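Local coordinates for periplasmic sugar-binding protein (Chloroflexus aurantiacus, PDB 4RXU) that binds beta-D-glucopyranose between its two lobes and probably delivers sugars to an ABC-type transporter as its periplasmic solute-binding component, at residues Q277-K281 / A282-Y286; V341-R345 / D346-A350. All coordinates share one frame; numbering follows the deposited sequence.

Contact 1: residues Q277-K281 / A282-Y286; sequences QDAEK and ASVQY. With BGC (beta-D-glucopyranose), chain C.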
ATOM      1  N   GLN A 277       0.026   4.423  -6.086  1.00  8.14           N
ATOM      2  CA  GLN A 277       0.673   3.123  -6.136  1.00  7.24           C
ATOM      3  C   GLN A 277      -0.347   2.041  -6.446  1.00  7.05           C
ATOM      4  O   GLN A 277      -1.531   2.231  -6.201  1.00  7.24           O
ATOM      5  CB  GLN A 277       1.374   2.762  -4.820  1.00  8.83           C
ATOM      6  CG  GLN A 277       0.432   2.437  -3.677  1.00 10.87           C
ATOM      7  CD  GLN A 277       1.188   2.043  -2.430  1.00  8.83           C
ATOM      8  OE1 GLN A 277       1.897   1.034  -2.409  1.00  8.64           O
ATOM      9  NE2 GLN A 277       1.052   2.843  -1.388  1.00  9.62           N
ATOM     10  N   ASP A 278       0.187   0.942  -6.985  1.00  7.24           N
ATOM     11  CA  ASP A 278      -0.490  -0.344  -7.269  1.00  7.39           C
ATOM     12  C   ASP A 278      -0.664  -0.578  -8.777  1.00  7.72           C
ATOM     13  O   ASP A 278      -0.984  -1.689  -9.194  1.00  8.38           O
ATOM     14  CB  ASP A 278      -1.871  -0.469  -6.614  1.00  8.31           C
ATOM     15  CG  ASP A 278      -1.829  -0.510  -5.079  1.00  8.32           C
ATOM     16  OD1 ASP A 278      -0.756  -0.705  -4.465  1.00  6.86           O
ATOM     17  OD2 ASP A 278      -2.929  -0.389  -4.497  1.00  9.17           O
ATOM     18  N   ALA A 279      -0.474   0.467  -9.593  1.00  6.89           N
ATOM     19  CA  ALA A 279      -0.648   0.336 -11.047  1.00  7.87           C
ATOM     20  C   ALA A 279      -2.012  -0.267 -11.396  1.00  8.62           C
ATOM     21  O   ALA A 279      -2.136  -1.108 -12.286  1.00  9.63           O
ATOM     22  CB  ALA A 279       0.494  -0.447 -11.689  1.00  8.60           C
ATOM     23  N   GLU A 280      -3.047   0.208 -10.717  1.00  8.20           N
ATOM     24  CA  GLU A 280      -4.409  -0.150 -11.090  1.00  8.48           C
ATOM     25  C   GLU A 280      -4.655   0.322 -12.530  1.00  8.08           C
ATOM     26  O   GLU A 280      -4.196   1.382 -12.932  1.00  8.44           O
ATOM     27  CB  GLU A 280      -5.420   0.466 -10.117  1.00  8.96           C
ATOM     28  CG  GLU A 280      -5.316  -0.115  -8.684  1.00  9.22           C
ATOM     29  CD  GLU A 280      -5.780  -1.567  -8.531  1.00 11.32           C
ATOM     30  OE1 GLU A 280      -6.516  -2.077  -9.410  1.00 12.11           O
ATOM     31  OE2 GLU A 280      -5.416  -2.203  -7.513  1.00  8.76           O
ATOM     32  N   LYS A 281      -5.411  -0.462 -13.292  1.00  7.57           N
ATOM     33  CA  LYS A 281      -5.621  -0.174 -14.710  1.00  8.91           C
ATOM     34  C   LYS A 281      -6.152   1.234 -14.933  1.00  8.02           C
ATOM     35  O   LYS A 281      -5.682   1.943 -15.819  1.00  9.71           O
ATOM     36  CB  LYS A 281      -6.506  -1.238 -15.358  1.00 10.01           C
ATOM     37  CG  LYS A 281      -5.801  -2.586 -15.431  1.00  9.82           C
ATOM     38  CD  LYS A 281      -6.656  -3.662 -16.072  1.00 13.99           C
ATOM     39  CE  LYS A 281      -5.991  -5.015 -16.085  1.00 11.68           C
ATOM     40  NZ  LYS A 281      -6.881  -6.022 -16.729  1.00 16.24           N
ATOM     41  N   ALA A 282      -7.131   1.634 -14.121  1.00  8.65           N
ATOM     42  CA  ALA A 282      -7.751   2.944 -14.305  1.00  7.86           C
ATOM     43  C   ALA A 282      -6.738   4.036 -14.056  1.00  8.56           C
ATOM     44  O   ALA A 282      -6.825   5.105 -14.660  1.00  8.28           O
ATOM     45  CB  ALA A 282      -8.974   3.119 -13.402  1.00  9.87           C
ATOM     46  N   SER A 283      -5.787   3.794 -13.155  1.00  8.48           N
ATOM     47  CA  SER A 283      -4.732   4.795 -12.944  1.00  9.37           C
ATOM     48  C   SER A 283      -3.676   4.779 -14.029  1.00  7.60           C
ATOM     49  O   SER A 283      -3.093   5.821 -14.337  1.00  9.31           O
ATOM     50  CB  SER A 283      -4.049   4.663 -11.570  1.00  8.32           C
ATOM     51  OG  SER A 283      -4.860   5.223 -10.566  1.00  9.34           O
ATOM     52  N   VAL A 284      -3.382   3.605 -14.579  1.00  8.24           N
ATOM     53  CA  VAL A 284      -2.485   3.555 -15.739  1.00 10.59           C
ATOM     54  C   VAL A 284      -3.084   4.424 -16.849  1.00 11.04           C
ATOM     55  O   VAL A 284      -2.379   5.216 -17.489  1.00  9.04           O
ATOM     56  CB  VAL A 284      -2.252   2.117 -16.229  1.00 11.35           C
ATOM     57  CG1 VAL A 284      -1.393   2.093 -17.501  1.00 11.67           C
ATOM     58  CG2 VAL A 284      -1.551   1.321 -15.140  1.00 10.05           C
ATOM     59  N   GLN A 285      -4.401   4.317 -17.039  1.00  9.00           N
ATOM     60  CA  GLN A 285      -5.044   5.133 -18.065  1.00  8.88           C
ATOM     61  C   GLN A 285      -4.968   6.614 -17.708  1.00 10.38           C
ATOM     62  O   GLN A 285      -4.698   7.439 -18.563  1.00 10.16           O
ATOM     63  CB  GLN A 285      -6.479   4.703 -18.289  1.00  9.46           C
ATOM     64  CG  GLN A 285      -7.062   5.244 -19.596  1.00  9.49           C
ATOM     65  CD  GLN A 285      -6.289   4.816 -20.839  1.00  8.56           C
ATOM     66  OE1 GLN A 285      -6.183   3.631 -21.118  1.00 10.12           O
ATOM     67  NE2 GLN A 285      -5.693   5.790 -21.556  1.00 11.53           N
ATOM     68  N   TYR A 286      -5.243   6.975 -16.456  1.00  8.95           N
ATOM     69  CA  TYR A 286      -5.026   8.382 -16.045  1.00  8.95           C
ATOM     70  C   TYR A 286      -3.614   8.853 -16.336  1.00  9.87           C
ATOM     71  O   TYR A 286      -3.428   9.991 -16.745  1.00  9.78           O
ATOM     72  CB  TYR A 286      -5.306   8.616 -14.568  1.00  9.85           C
ATOM     73  CG  TYR A 286      -6.732   9.012 -14.202  1.00  8.41           C
ATOM     74  CD1 TYR A 286      -7.843   8.497 -14.874  1.00  9.36           C
ATOM     75  CD2 TYR A 286      -6.974   9.859 -13.113  1.00  9.52           C
ATOM     76  CE1 TYR A 286      -9.134   8.863 -14.509  1.00  8.88           C
ATOM     77  CE2 TYR A 286      -8.259  10.219 -12.731  1.00  8.96           C
ATOM     78  CZ  TYR A 286      -9.333   9.739 -13.438  1.00  9.85           C
ATOM     79  OH  TYR A 286     -10.587  10.100 -13.054  1.00 13.04           O
TER
HETATM   80  C2  BGC C 402      -1.289  -2.089   0.170  1.00 11.07           C
HETATM   81  C3  BGC C 402      -1.515  -1.147  -0.995  1.00 13.47           C
HETATM   82  C4  BGC C 402      -3.004  -0.865  -1.131  1.00 13.58           C
HETATM   83  C5  BGC C 402      -3.602  -0.400   0.198  1.00 13.95           C
HETATM   84  C6  BGC C 402      -5.107  -0.261   0.167  1.00 14.91           C
HETATM   85  C1  BGC C 402      -1.846  -1.343   1.371  1.00 14.99           C
HETATM   86  O1  BGC C 402      -1.519  -1.953   2.585  1.00 14.97           O
HETATM   87  O2  BGC C 402       0.112  -2.353   0.304  1.00 11.61           O
HETATM   88  O3  BGC C 402      -1.000  -1.768  -2.170  1.00 11.14           O
HETATM   89  O4  BGC C 402      -3.178   0.224  -2.059  1.00 11.98           O
HETATM   90  O5  BGC C 402      -3.267  -1.302   1.234  1.00 12.53           O
HETATM   91  O6  BGC C 402      -5.739  -1.428  -0.365  1.00 11.95           O

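Contact 2: residues V341-R345 / D346-A350; sequences VTVTR and DNVRA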
ATOM      1  N   VAL A 341       8.858   0.161  -8.088  1.00  9.66           N
ATOM      2  CA  VAL A 341       9.377   0.950  -9.212  1.00  9.59           C
ATOM      3  C   VAL A 341       8.438   2.075  -9.564  1.00  7.38           C
ATOM      4  O   VAL A 341       7.232   1.878  -9.705  1.00 10.36           O
ATOM      5  CB  VAL A 341       9.563   0.037 -10.464  1.00 12.80           C
ATOM      6  CG1 VAL A 341       9.980   0.812 -11.701  1.00 15.22           C
ATOM      7  CG2 VAL A 341      10.598  -1.016 -10.148  1.00 16.29           C
ATOM      8  N   THR A 342       8.987   3.264  -9.726  1.00  8.81           N
ATOM      9  CA  THR A 342       8.175   4.380 -10.151  1.00  9.28           C
ATOM     10  C   THR A 342       7.818   4.298 -11.636  1.00  9.19           C
ATOM     11  O   THR A 342       8.681   4.150 -12.491  1.00 10.61           O
ATOM     12  CB  THR A 342       8.872   5.710  -9.884  1.00  9.74           C
ATOM     13  OG1 THR A 342       8.885   5.944  -8.477  1.00 11.96           O
ATOM     14  CG2 THR A 342       8.138   6.868 -10.578  1.00 11.49           C
ATOM     15  N   VAL A 343       6.523   4.422 -11.899  1.00  8.91           N
ATOM     16  CA  VAL A 343       6.001   4.406 -13.256  1.00  9.13           C
ATOM     17  C   VAL A 343       5.346   5.734 -13.608  1.00  8.98           C
ATOM     18  O   VAL A 343       4.439   6.214 -12.916  1.00 10.12           O
ATOM     19  CB  VAL A 343       5.054   3.220 -13.475  1.00 11.44           C
ATOM     20  CG1 VAL A 343       4.418   3.309 -14.858  1.00 10.78           C
ATOM     21  CG2 VAL A 343       5.856   1.937 -13.297  1.00 13.74           C
ATOM     22  N   THR A 344       5.809   6.283 -14.724  1.00  9.80           N
ATOM     23  CA  THR A 344       5.262   7.488 -15.302  1.00 11.29           C
ATOM     24  C   THR A 344       5.004   7.188 -16.772  1.00 12.21           C
ATOM     25  O   THR A 344       5.238   6.079 -17.230  1.00 11.36           O
ATOM     26  CB  THR A 344       6.287   8.624 -15.225  1.00 12.52           C
ATOM     27  OG1 THR A 344       7.434   8.304 -16.042  1.00 14.70           O
ATOM     28  CG2 THR A 344       6.720   8.829 -13.797  1.00 13.30           C
ATOM     29  N   ARG A 345       4.552   8.181 -17.518  1.00 12.66           N
ATOM     30  CA  ARG A 345       4.414   8.011 -18.975  1.00 17.35           C
ATOM     31  C   ARG A 345       5.683   7.519 -19.667  1.00 16.17           C
ATOM     32  O   ARG A 345       5.625   6.786 -20.658  1.00 23.44           O
ATOM     33  CB  ARG A 345       4.063   9.320 -19.608  1.00 17.67           C
ATOM     34  CG  ARG A 345       2.644   9.709 -19.394  1.00 19.03           C
ATOM     35  CD  ARG A 345       2.525  11.167 -19.758  1.00 30.26           C
ATOM     36  NE  ARG A 345       1.210  11.484 -20.270  1.00 23.43           N
ATOM     37  CZ  ARG A 345       0.937  12.628 -20.878  1.00 53.69           C
ATOM     38  NH1 ARG A 345       1.897  13.523 -21.029  1.00 32.63           N
ATOM     39  NH2 ARG A 345      -0.286  12.875 -21.324  1.00 28.32           N
ATOM     40  N   ASP A 346       6.831   7.950 -19.163  1.00 18.70           N
ATOM     41  CA  ASP A 346       8.111   7.654 -19.826  1.00 22.82           C
ATOM     42  C   ASP A 346       8.452   6.148 -19.826  1.00 17.58           C
ATOM     43  O   ASP A 346       9.119   5.679 -20.736  1.00 20.26           O
ATOM     44  CB  ASP A 346       9.236   8.490 -19.197  1.00 27.88           C
ATOM     45  CG  ASP A 346       8.956  10.004 -19.271  1.00 54.23           C
ATOM     46  OD1 ASP A 346       8.356  10.466 -20.274  1.00 51.43           O
ATOM     47  OD2 ASP A 346       9.312  10.728 -18.312  1.00 49.24           O
ATOM     48  N   ASN A 347       7.968   5.395 -18.826  1.00 11.90           N
ATOM     49  CA  ASN A 347       8.311   3.974 -18.673  1.00 13.48           C
ATOM     50  C   ASN A 347       7.122   3.047 -18.467  1.00 12.42           C
ATOM     51  O   ASN A 347       7.298   1.893 -18.114  1.00 15.35           O
ATOM     52  CB  ASN A 347       9.361   3.731 -17.567  1.00 15.63           C
ATOM     53  CG  ASN A 347       8.821   3.980 -16.193  1.00 11.94           C
ATOM     54  OD1 ASN A 347       7.900   4.762 -16.050  1.00 15.06           O
ATOM     55  ND2 ASN A 347       9.375   3.307 -15.185  1.00 13.25           N
ATOM     56  N   VAL A 348       5.915   3.536 -18.700  1.00 10.53           N
ATOM     57  CA  VAL A 348       4.752   2.670 -18.509  1.00 12.28           C
ATOM     58  C   VAL A 348       4.814   1.399 -19.381  1.00 11.22           C
ATOM     59  O   VAL A 348       4.508   0.279 -18.924  1.00 10.31           O
ATOM     60  CB  VAL A 348       3.421   3.416 -18.644  1.00 18.30           C
ATOM     61  CG1 VAL A 348       3.316   4.152 -19.963  1.00 15.29           C
ATOM     62  CG2 VAL A 348       2.277   2.439 -18.471  1.00 26.15           C
ATOM     63  N   ARG A 349       5.239   1.569 -20.624  1.00 12.16           N
ATOM     64  CA  ARG A 349       5.351   0.442 -21.505  1.00 12.16           C
ATOM     65  C   ARG A 349       6.426  -0.526 -21.013  1.00 11.42           C
ATOM     66  O   ARG A 349       6.148  -1.718 -20.877  1.00 10.76           O
ATOM     67  CB  ARG A 349       5.610   0.882 -22.949  1.00 13.29           C
ATOM     68  CG  ARG A 349       5.606  -0.302 -23.906  1.00 12.34           C
ATOM     69  CD  ARG A 349       5.810   0.172 -25.324  1.00 14.79           C
ATOM     70  NE  ARG A 349       4.647   0.893 -25.817  1.00 14.21           N
ATOM     71  CZ  ARG A 349       3.565   0.318 -26.338  1.00 18.46           C
ATOM     72  NH1 ARG A 349       3.483  -1.009 -26.419  1.00 21.21           N
ATOM     73  NH2 ARG A 349       2.556   1.074 -26.771  1.00 18.69           N
ATOM     74  N   ALA A 350       7.626  -0.037 -20.718  1.00 11.36           N
ATOM     75  CA  ALA A 350       8.681  -0.942 -20.227  1.00 15.11           C
ATOM     76  C   ALA A 350       8.285  -1.619 -18.934  1.00 13.79           C
ATOM     77  O   ALA A 350       8.447  -2.821 -18.801  1.00 12.95           O
ATOM     78  CB  ALA A 350       9.994  -0.217 -20.042  1.00 15.17           C
TER
HETATM   79  O   HOH W   1       6.343   4.227 -21.839  1.00 17.52           O

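Contact 1: residues Q277-K281 / A282-Y286
Glu280 O, at the N-cap position, accepts Val284 N at 2.9 Å and so ties the loop 277-281 to the helix turn 282-286; it also takes a weaker bond from Ser283 N. Lys281 O receives Gln285 N at 3.0 Å, continuing the helical pattern.

Apolar contact is slight, with Val284 CG2 4.4 Å from Ala279 CB. The same methyl lies 3.4 Å from the carbonyl oxygen of Glu280, Glu280 O. Leu352 of helix 348-354 touches both Val284 and Ala279.

The polar side chain that meets the sugar is Asp278. Its carboxylate spans two neighbouring hydroxyls, OD1 taking the bond from glucose O3 and OD2 that from glucose O4, each at 2.5 Å. An asparagine here would offer one oxygen acceptor and an NH2 in place of the other, and would probably leave one of the two hydroxyls without its acceptor. Gln47 holds the Asp278 carbonyl and the Glu280 carboxylate, while Lys298, which also bonds the glucose, donates to Gln277 OE1. A binding loop running from strand 269-274 into the N-terminus of helix 281-288 is characteristic of the interdomain sugar site of periplasmic binding proteins.

Contact 2: residues V341-R345 / D346-A350
Strand 332-343 gives way to helix 348-354 through a type I beta turn in which Thr344 O accepts Asn347 N at 3.2 Å, three residues on, with Arg345 and Asp346 at the two central positions. A water then joins Arg345 O, to which it donates, to Arg349 N, and so links the turn to the first turn of the helix.

Among the side chains, Asn347 carries most of the contact. Its carboxamide reaches back to the strand end and uses both of its polar atoms on the backbone: ND2 donates to Thr342 O at 2.9 Å, and OD1 accepts Thr344 N, also at 2.9 Å and almost straight at 172°. Each bond lies in the plane of the carbonyl that accepts it, which fixes the rotation of the amide. The first torsion, 69°, sets CG between the backbone N and the carbonyl carbon and so directs the amide back along the strand. Asn347 occupies the N-cap position, yet its side chain makes no capping bond. Thr344 OG1, placed in the same way by a chi1 of 65°, accepts Asp346 N at 3.2 Å, an ST turn that braces the beta turn from its other end.

The apolar contact is made by Val343 CG1, which packs against Val348 CA at 3.7 Å and CB at 3.9 Å, the two side chains meeting roughly at right angles. Ala351 and Phe297 also touch Val343. The Arg345 side chain is extended from CG to NE, and its NH2 bonds Ile288 O at the end of helix 281-288.

The two in-plane amide bonds satisfy Thr342 O and Thr344 N as the chain leaves the strand, so the shape of this corner depends on neutral hydrogen bonds to the backbone rather than on charge pairs between the two segments.

Contacts 1 and 2 are both local junctions that lead into a helix, and they meet where Val284 CG1 packs on Val348 CG2 at 3.8 Å, bringing helix 281-288 against helix 348-354. Their centres lie 11 Å apart. Each is partly buried, but the loop of contact 1 sinks into the glucose site, whereas the turn of contact 2 lies farther from the chain centre and exposes Arg345 and Asp346. The chemistry follows this placing: residues 277-286 combine a sugar-binding carboxylate with main-chain helix bonds, while residues 341-350 use a neutral carboxamide and a hydroxyl to fasten the backbone at a corner. Strand 295-298, which pairs with strand 332-343, also bonds Asp278 through Val296.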